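Local coordinates for protein 4-hydroxythreonine-4-phosphate dehydrogenase (Legionella pneumophila subsp. pneumophila, PDB 6XMY) that probably catalyses the NAD(P)-dependent oxidation of 4-(phosphooxy)-L-threonine, a late step in pyridoxine 5'-phosphate biosynthesis, and binds NAD and a zinc ion, at residues C82-I87 with N92-A97; V186-H191 with N233-Q238. All coordinates share one frame; numbering follows the deposited sequence.

Contact 1 of 2, residues C82-I87 with N92-A97; sequences CAAPVI and NPQNAA. With EDO (1,2-ethanediol), chain F; EDO (1,2-ethanediol), chain E.
N95 lays its amide along the backbone of A83 and A84 and uses both ends of it. N95 OD1 accepts from A84 N at 3.0 Å. That N-H lies in the carbonyl plane of the amide, on a lone pair. A second, weak bond reaches OD1 from A83 N, with an N-H...O angle of only 116°. At the other end N95 ND2 donates to A84 O at 3.0 Å, nearly straight at 163°. A84 is therefore held through its N-H and its C=O by one side-chain amide, and bonds at both ends fix the rotation of that amide. The torsion chi1 of -76° sets CG beside the backbone N of N95 and brings the amide to the loop.

N95 is the N-cap residue of helix 96-111, but its side chain makes no capping bond. It ties the helix start to the loop that follows strand 74-79. Three residues earlier, N92 forms an Asx turn, its OD1 accepting from Q94 N at 2.9 Å.

The methyl groups of the two alanines pack on the neighbours of N95. A84 CB packs on N92 ND2 at 3.6 Å, and A83 CB rests 3.4 Å from Q94 O. A water links N92 ND2 to P85 O. On V86 N and O sits a 1,2-ethanediol, probably from the crystallisation liquor; R49 of helix 43-52 touches the V86 side chain.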
ATOM      1  N   CYS A  82      -5.621  22.263   4.942  1.00 11.43           N
ATOM      2  CA  CYS A  82      -5.026  21.965   6.239  1.00 12.30           C
ATOM      3  C   CYS A  82      -5.633  22.874   7.302  1.00 12.91           C
ATOM      4  O   CYS A  82      -6.035  24.005   7.025  1.00 14.62           O
ATOM      5  CB  CYS A  82      -3.510  22.196   6.213  1.00 12.77           C
ATOM      6  SG  CYS A  82      -2.600  21.047   5.188  1.00 13.41           S
ATOM      7  N   ALA A  83      -5.721  22.362   8.532  1.00 13.16           N
ATOM      8  CA  ALA A  83      -6.190  23.198   9.634  1.00 15.43           C
ATOM      9  C   ALA A  83      -5.186  24.289   9.983  1.00 16.08           C
ATOM     10  O   ALA A  83      -5.581  25.385  10.410  1.00 17.27           O
ATOM     11  CB  ALA A  83      -6.487  22.348  10.867  1.00 16.38           C
ATOM     12  N   ALA A  84      -3.896  24.018   9.802  1.00 13.80           N
ATOM     13  CA  ALA A  84      -2.848  24.982  10.091  1.00 15.02           C
ATOM     14  C   ALA A  84      -1.810  24.932   8.983  1.00 13.17           C
ATOM     15  O   ALA A  84      -1.554  23.864   8.411  1.00 14.57           O
ATOM     16  CB  ALA A  84      -2.166  24.698  11.438  1.00 18.11           C
ATOM     17  N   PRO A  85      -1.199  26.070   8.659  1.00 13.64           N
ATOM     18  CA  PRO A  85      -0.123  26.073   7.666  1.00 13.70           C
ATOM     19  C   PRO A  85       0.987  25.122   8.072  1.00 11.82           C
ATOM     20  O   PRO A  85       1.283  24.939   9.256  1.00 13.41           O
ATOM     21  CB  PRO A  85       0.358  27.529   7.671  1.00 17.62           C
ATOM     22  CG  PRO A  85      -0.847  28.294   8.069  1.00 18.07           C
ATOM     23  CD  PRO A  85      -1.569  27.432   9.072  1.00 16.07           C
ATOM     24  N   VAL A  86       1.606  24.534   7.061  1.00 12.22           N
ATOM     25  CA  VAL A  86       2.522  23.413   7.220  1.00 10.66           C
ATOM     26  C   VAL A  86       3.953  23.929   7.213  1.00 13.48           C
ATOM     27  O   VAL A  86       4.312  24.806   6.419  1.00 15.90           O
ATOM     28  CB  VAL A  86       2.296  22.388   6.090  1.00 10.20           C
ATOM     29  CG1 VAL A  86       3.282  21.225   6.224  1.00 12.04           C
ATOM     30  CG2 VAL A  86       0.848  21.880   6.088  1.00 13.84           C
ATOM     31  N   ILE A  87       4.780  23.362   8.085  1.00 12.32           N
ATOM     32  CA  ILE A  87       6.217  23.598   8.093  1.00 12.24           C
ATOM     33  C   ILE A  87       6.874  22.269   7.750  1.00 11.92           C
ATOM     34  O   ILE A  87       6.606  21.258   8.407  1.00 12.12           O
ATOM     35  CB  ILE A  87       6.679  24.120   9.462  1.00 12.21           C
ATOM     36  CG1 ILE A  87       6.029  25.481   9.744  1.00 13.88           C
ATOM     37  CG2 ILE A  87       8.203  24.213   9.526  1.00 15.49           C
ATOM     38  CD1 ILE A  87       6.114  25.892  11.196  1.00 15.02           C
ATOM     39  N   ASN A  92       2.417  18.157  12.977  1.00 11.64           N
ATOM     40  CA  ASN A  92       1.465  18.976  13.703  1.00 10.53           C
ATOM     41  C   ASN A  92       0.207  18.145  13.912  1.00 10.97           C
ATOM     42  O   ASN A  92      -0.488  17.808  12.943  1.00 11.27           O
ATOM     43  CB  ASN A  92       1.174  20.255  12.914  1.00 11.35           C
ATOM     44  CG  ASN A  92       0.214  21.188  13.631  1.00 13.29           C
ATOM     45  OD1 ASN A  92      -0.358  20.834  14.662  1.00 14.71           O
ATOM     46  ND2 ASN A  92       0.024  22.386  13.075  1.00 12.90           N
ATOM     47  N   PRO A  93      -0.114  17.783  15.152  1.00 12.46           N
ATOM     48  CA  PRO A  93      -1.330  16.990  15.386  0.55 13.58           C
ATOM     49  C   PRO A  93      -2.597  17.693  14.944  1.00 12.46           C
ATOM     50  O   PRO A  93      -3.602  17.020  14.674  1.00 12.59           O
ATOM     51  CB  PRO A  93      -1.309  16.748  16.901  0.55 15.42           C
ATOM     52  CG  PRO A  93       0.141  16.860  17.276  0.55 15.04           C
ATOM     53  CD  PRO A  93       0.691  17.936  16.377  0.55 15.07           C
ATOM     54  N   GLN A  94      -2.582  19.025  14.838  1.00 11.73           N
ATOM     55  CA  GLN A  94      -3.767  19.728  14.371  0.53 12.42           C
ATOM     56  C   GLN A  94      -4.098  19.421  12.919  1.00 11.66           C
ATOM     57  O   GLN A  94      -5.226  19.681  12.495  1.00 13.47           O
ATOM     58  CB  GLN A  94      -3.603  21.231  14.555  0.53 13.08           C
ATOM     59  CG  GLN A  94      -3.660  21.666  15.994  0.53 16.86           C
ATOM     60  CD  GLN A  94      -3.666  23.163  16.120  0.53 18.02           C
ATOM     61  OE1 GLN A  94      -4.285  23.857  15.315  0.53 18.60           O
ATOM     62  NE2 GLN A  94      -2.958  23.677  17.117  0.53 19.54           N
ATOM     63  N   ASN A  95      -3.146  18.889  12.150  1.00 11.31           N
ATOM     64  CA  ASN A  95      -3.378  18.517  10.762  1.00 10.04           C
ATOM     65  C   ASN A  95      -3.654  17.029  10.582  1.00 10.09           C
ATOM     66  O   ASN A  95      -3.718  16.556   9.441  1.00 11.70           O
ATOM     67  CB  ASN A  95      -2.224  18.983   9.870  1.00 10.34           C
ATOM     68  CG  ASN A  95      -2.277  20.474   9.594  1.00 11.07           C
ATOM     69  OD1 ASN A  95      -3.363  21.069   9.575  1.00 13.36           O
ATOM     70  ND2 ASN A  95      -1.124  21.087   9.354  1.00 11.17           N
ATOM     71  N   ALA A  96      -3.836  16.286  11.677  1.00 10.56           N
ATOM     72  CA  ALA A  96      -4.176  14.872  11.554  1.00 11.83           C
ATOM     73  C   ALA A  96      -5.559  14.688  10.941  1.00 10.13           C
ATOM     74  O   ALA A  96      -5.759  13.804  10.102  1.00 11.36           O
ATOM     75  CB  ALA A  96      -4.111  14.192  12.916  1.00 11.64           C
ATOM     76  N   ALA A  97      -6.532  15.509  11.356  1.00 10.67           N
ATOM     77  CA  ALA A  97      -7.868  15.395  10.780  1.00 11.81           C
ATOM     78  C   ALA A  97      -7.855  15.662   9.278  1.00 12.19           C
ATOM     79  O   ALA A  97      -8.611  15.033   8.522  1.00 12.07           O
ATOM     80  CB  ALA A  97      -8.831  16.337  11.504  1.00 13.92           C
TER
HETATM   81  C1  EDO F 405       0.854  26.121   3.502  1.00 24.97           C
HETATM   82  O1  EDO F 405       0.465  25.057   4.382  1.00 18.75           O
HETATM   83  C2  EDO F 405       2.368  26.305   3.530  1.00 30.98           C
HETATM   84  O2  EDO F 405       2.811  26.739   4.826  1.00 34.70           O
HETATM   85  C1  EDO E 404       5.303  24.016   2.971  1.00 25.67           C
HETATM   86  O1  EDO E 404       5.564  22.964   3.901  1.00 25.77           O
HETATM   87  C2  EDO E 404       6.632  24.584   2.504  1.00 24.77           C
HETATM   88  O2  EDO E 404       7.322  23.550   1.803  1.00 23.44           O
HETATM   89  O   HOH W   1       2.164  23.369  11.389  1.00 14.85           O

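Contact 2 of 2, residues V186-H191 with N233-Q238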
ATOM      1  N   VAL A 186      -6.965 -14.933   4.236  1.00 10.12           N
ATOM      2  CA  VAL A 186      -5.909 -14.141   3.613  1.00 10.16           C
ATOM      3  C   VAL A 186      -5.454 -14.786   2.313  1.00 11.21           C
ATOM      4  O   VAL A 186      -5.329 -14.120   1.274  1.00 11.26           O
ATOM      5  CB  VAL A 186      -4.737 -13.954   4.592  1.00  8.95           C
ATOM      6  CG1 VAL A 186      -3.482 -13.513   3.849  1.00 10.84           C
ATOM      7  CG2 VAL A 186      -5.120 -12.951   5.665  1.00 11.06           C
ATOM      8  N   ILE A 187      -5.168 -16.090   2.359  1.00 10.58           N
ATOM      9  CA  ILE A 187      -4.645 -16.750   1.169  1.00 10.87           C
ATOM     10  C   ILE A 187      -5.724 -16.922   0.093  1.00 11.63           C
ATOM     11  O   ILE A 187      -5.423 -16.841  -1.106  1.00 12.03           O
ATOM     12  CB  ILE A 187      -3.882 -18.040   1.533  1.00  9.03           C
ATOM     13  CG1 ILE A 187      -2.675 -17.670   2.406  1.00  9.52           C
ATOM     14  CG2 ILE A 187      -3.419 -18.766   0.271  1.00 13.34           C
ATOM     15  CD1 ILE A 187      -1.816 -18.854   2.842  1.00 10.16           C
ATOM     16  N   GLN A 188      -6.992 -17.103   0.484  1.00 10.89           N
ATOM     17  CA  GLN A 188      -8.066 -17.090  -0.513  1.00 11.79           C
ATOM     18  C   GLN A 188      -8.091 -15.758  -1.259  1.00 12.52           C
ATOM     19  O   GLN A 188      -8.179 -15.723  -2.492  1.00 13.29           O
ATOM     20  CB  GLN A 188      -9.421 -17.333   0.157  1.00 12.53           C
ATOM     21  CG  GLN A 188      -9.730 -18.786   0.504  1.00 13.17           C
ATOM     22  CD  GLN A 188     -10.981 -18.924   1.358  1.00 15.68           C
ATOM     23  OE1 GLN A 188     -11.483 -17.945   1.918  1.00 18.46           O
ATOM     24  NE2 GLN A 188     -11.489 -20.142   1.465  1.00 16.09           N
ATOM     25  N   GLN A 189      -7.978 -14.650  -0.527  1.00 13.17           N
ATOM     26  CA  GLN A 189      -7.974 -13.346  -1.178  1.00 11.66           C
ATOM     27  C   GLN A 189      -6.744 -13.176  -2.059  1.00 10.89           C
ATOM     28  O   GLN A 189      -6.847 -12.690  -3.192  1.00 13.30           O
ATOM     29  CB  GLN A 189      -8.050 -12.232  -0.137  1.00 11.19           C
ATOM     30  CG  GLN A 189      -8.051 -10.846  -0.760  1.00 16.30           C
ATOM     31  CD  GLN A 189      -9.239 -10.615  -1.669  1.00 14.75           C
ATOM     32  OE1 GLN A 189     -10.382 -10.678  -1.226  1.00 15.99           O
ATOM     33  NE2 GLN A 189      -8.973 -10.363  -2.947  1.00 17.07           N
ATOM     34  N   LEU A 190      -5.571 -13.562  -1.550  1.00 12.55           N
ATOM     35  CA  LEU A 190      -4.348 -13.478  -2.341  1.00 12.51           C
ATOM     36  C   LEU A 190      -4.479 -14.278  -3.634  1.00 13.42           C
ATOM     37  O   LEU A 190      -4.156 -13.786  -4.721  1.00 13.50           O
ATOM     38  CB  LEU A 190      -3.166 -13.995  -1.513  1.00 12.74           C
ATOM     39  CG  LEU A 190      -1.843 -14.089  -2.272  1.00 11.55           C
ATOM     40  CD1 LEU A 190      -1.409 -12.729  -2.794  1.00 12.07           C
ATOM     41  CD2 LEU A 190      -0.755 -14.706  -1.388  1.00 12.83           C
ATOM     42  N   HIS A 191      -4.951 -15.523  -3.531  1.00 12.22           N
ATOM     43  CA  HIS A 191      -5.105 -16.365  -4.712  1.00 12.94           C
ATOM     44  C   HIS A 191      -6.057 -15.724  -5.714  1.00 15.63           C
ATOM     45  O   HIS A 191      -5.767 -15.658  -6.916  1.00 15.67           O
ATOM     46  CB  HIS A 191      -5.609 -17.743  -4.273  1.00 14.35           C
ATOM     47  CG  HIS A 191      -5.984 -18.647  -5.403  1.00 17.78           C
ATOM     48  ND1 HIS A 191      -7.235 -18.632  -5.976  1.00 20.53           N
ATOM     49  CD2 HIS A 191      -5.286 -19.613  -6.049  1.00 19.14           C
ATOM     50  CE1 HIS A 191      -7.290 -19.537  -6.937  1.00 22.61           C
ATOM     51  NE2 HIS A 191      -6.118 -20.141  -7.006  1.00 21.52           N
ATOM     52  N   ASN A 233      -3.471 -27.282   4.610  1.00 11.33           N
ATOM     53  CA  ASN A 233      -4.178 -28.466   4.129  1.00 13.29           C
ATOM     54  C   ASN A 233      -5.571 -28.111   3.623  1.00 12.98           C
ATOM     55  O   ASN A 233      -6.009 -28.610   2.576  1.00 14.89           O
ATOM     56  CB  ASN A 233      -4.283 -29.507   5.241  1.00 16.19           C
ATOM     57  CG  ASN A 233      -2.961 -30.171   5.542  1.00 17.64           C
ATOM     58  OD1 ASN A 233      -2.031 -30.120   4.738  1.00 18.71           O
ATOM     59  ND2 ASN A 233      -2.873 -30.816   6.701  1.00 19.82           N
ATOM     60  N   THR A 234      -6.285 -27.249   4.355  1.00 14.06           N
ATOM     61  CA  THR A 234      -7.606 -26.813   3.911  1.00 13.25           C
ATOM     62  C   THR A 234      -7.510 -26.096   2.575  1.00 13.48           C
ATOM     63  O   THR A 234      -8.292 -26.363   1.654  1.00 14.18           O
ATOM     64  CB  THR A 234      -8.227 -25.904   4.973  1.00 15.55           C
ATOM     65  OG1 THR A 234      -8.449 -26.658   6.172  1.00 16.73           O
ATOM     66  CG2 THR A 234      -9.550 -25.321   4.491  1.00 15.40           C
ATOM     67  N   LEU A 235      -6.537 -25.192   2.443  1.00 13.10           N
ATOM     68  CA  LEU A 235      -6.358 -24.463   1.190  1.00 13.01           C
ATOM     69  C   LEU A 235      -6.025 -25.399   0.034  1.00 11.61           C
ATOM     70  O   LEU A 235      -6.563 -25.246  -1.069  1.00 13.45           O
ATOM     71  CB  LEU A 235      -5.273 -23.403   1.367  1.00 12.57           C
ATOM     72  CG  LEU A 235      -5.729 -22.227   2.225  1.00 12.81           C
ATOM     73  CD1 LEU A 235      -4.519 -21.505   2.789  1.00 13.06           C
ATOM     74  CD2 LEU A 235      -6.570 -21.263   1.420  1.00 14.15           C
ATOM     75  N   LYS A 236      -5.139 -26.373   0.264  1.00 12.12           N
ATOM     76  CA  LYS A 236      -4.833 -27.357  -0.771  1.00 13.98           C
ATOM     77  C   LYS A 236      -6.086 -28.093  -1.222  1.00 14.23           C
ATOM     78  O   LYS A 236      -6.274 -28.336  -2.419  1.00 14.98           O
ATOM     79  CB  LYS A 236      -3.792 -28.358  -0.257  1.00 17.08           C
ATOM     80  CG  LYS A 236      -2.379 -27.813  -0.195  1.00 16.91           C
ATOM     81  CD  LYS A 236      -1.464 -28.804   0.531  1.00 19.31           C
ATOM     82  CE  LYS A 236      -0.038 -28.292   0.658  1.00 21.83           C
ATOM     83  NZ  LYS A 236       0.778 -29.137   1.585  1.00 22.87           N
ATOM     84  N   ASN A 237      -6.954 -28.458  -0.280  1.00 14.11           N
ATOM     85  CA  ASN A 237      -8.178 -29.161  -0.646  1.00 14.35           C
ATOM     86  C   ASN A 237      -9.237 -28.244  -1.243  1.00 12.60           C
ATOM     87  O   ASN A 237     -10.254 -28.741  -1.741  1.00 12.36           O
ATOM     88  CB  ASN A 237      -8.727 -29.954   0.540  1.00 16.26           C
ATOM     89  CG  ASN A 237      -7.906 -31.187   0.833  1.00 22.28           C
ATOM     90  OD1 ASN A 237      -7.030 -31.555   0.050  1.00 23.89           O
ATOM     91  ND2 ASN A 237      -8.182 -31.835   1.955  1.00 27.32           N
ATOM     92  N   GLN A 238      -9.029 -26.930  -1.202  1.00 13.28           N
ATOM     93  CA  GLN A 238      -9.795 -25.999  -2.019  1.00 13.46           C
ATOM     94  C   GLN A 238      -9.144 -25.757  -3.374  1.00 15.07           C
ATOM     95  O   GLN A 238      -9.673 -24.977  -4.173  1.00 16.86           O
ATOM     96  CB  GLN A 238      -9.978 -24.668  -1.281  1.00 13.16           C
ATOM     97  CG  GLN A 238     -10.747 -24.807   0.015  1.00 15.83           C
ATOM     98  CD  GLN A 238     -10.817 -23.519   0.786  1.00 17.40           C
ATOM     99  OE1 GLN A 238     -10.317 -22.491   0.334  1.00 20.13           O
ATOM    100  NE2 GLN A 238     -11.443 -23.558   1.956  1.00 16.89           N
TER
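L235 overlaps the side chain of I187 at about a right angle. L235 CD1 does most of the touching, 3.7 Å from I187 CB and 3.8 Å from I187 CD1. The other methyl, L235 CD2, lies 4.1 Å from Q188 CG. With chi1 of -72°, L235 CG stands beside its own backbone N, and the fork of the two methyls opens on the facing helix.

The contact joins helix 180-197 to the C-terminal end of helix 223-237. Both helices pack on strands of the PdxA fold. I187 and L235 both touch V242 of strand 241-246, and I187 also reaches V264 of strand 262-265. I240, in the loop after the second helix, touches both side chains as well.

Towards the more exposed side the packing turns polar. Q188 NE2 donates to Q238 OE1 at 2.9 Å, in an almost straight bond of 172°. The acceptor lies in the amide plane of Q188, while the donor is tilted 21° from the carbonyl plane of Q238. Both glutamines are extended beyond CG, and their amide groups are nearly coplanar. The two nitrogens, Q188 NE2 and Q238 NE2, lie 3.5 Å apart and do not bond, since both are donors.

From the N terminus, the chain reaches contact 1 first. It closes a short loop between strand 74-79 and helix 96-111, with only four residues between its segments. Contact 2 opens later and spans 41 residues. These include the end of helix 180-197, strand 204-208 and most of helix 223-237. The two contacts follow one another in series; they neither nest nor cross. The centres of contact 1 and contact 2 are about 43 Å apart, on opposite sides of the centre of the chain. The nearest atoms of contact 1 and contact 2 are about 27 Å apart. Contact 1 joins a surface loop to a helix start; the N92 side chain is about 14 Å from the bound NAD. Contact 2 pairs two helices away from the annotated sites.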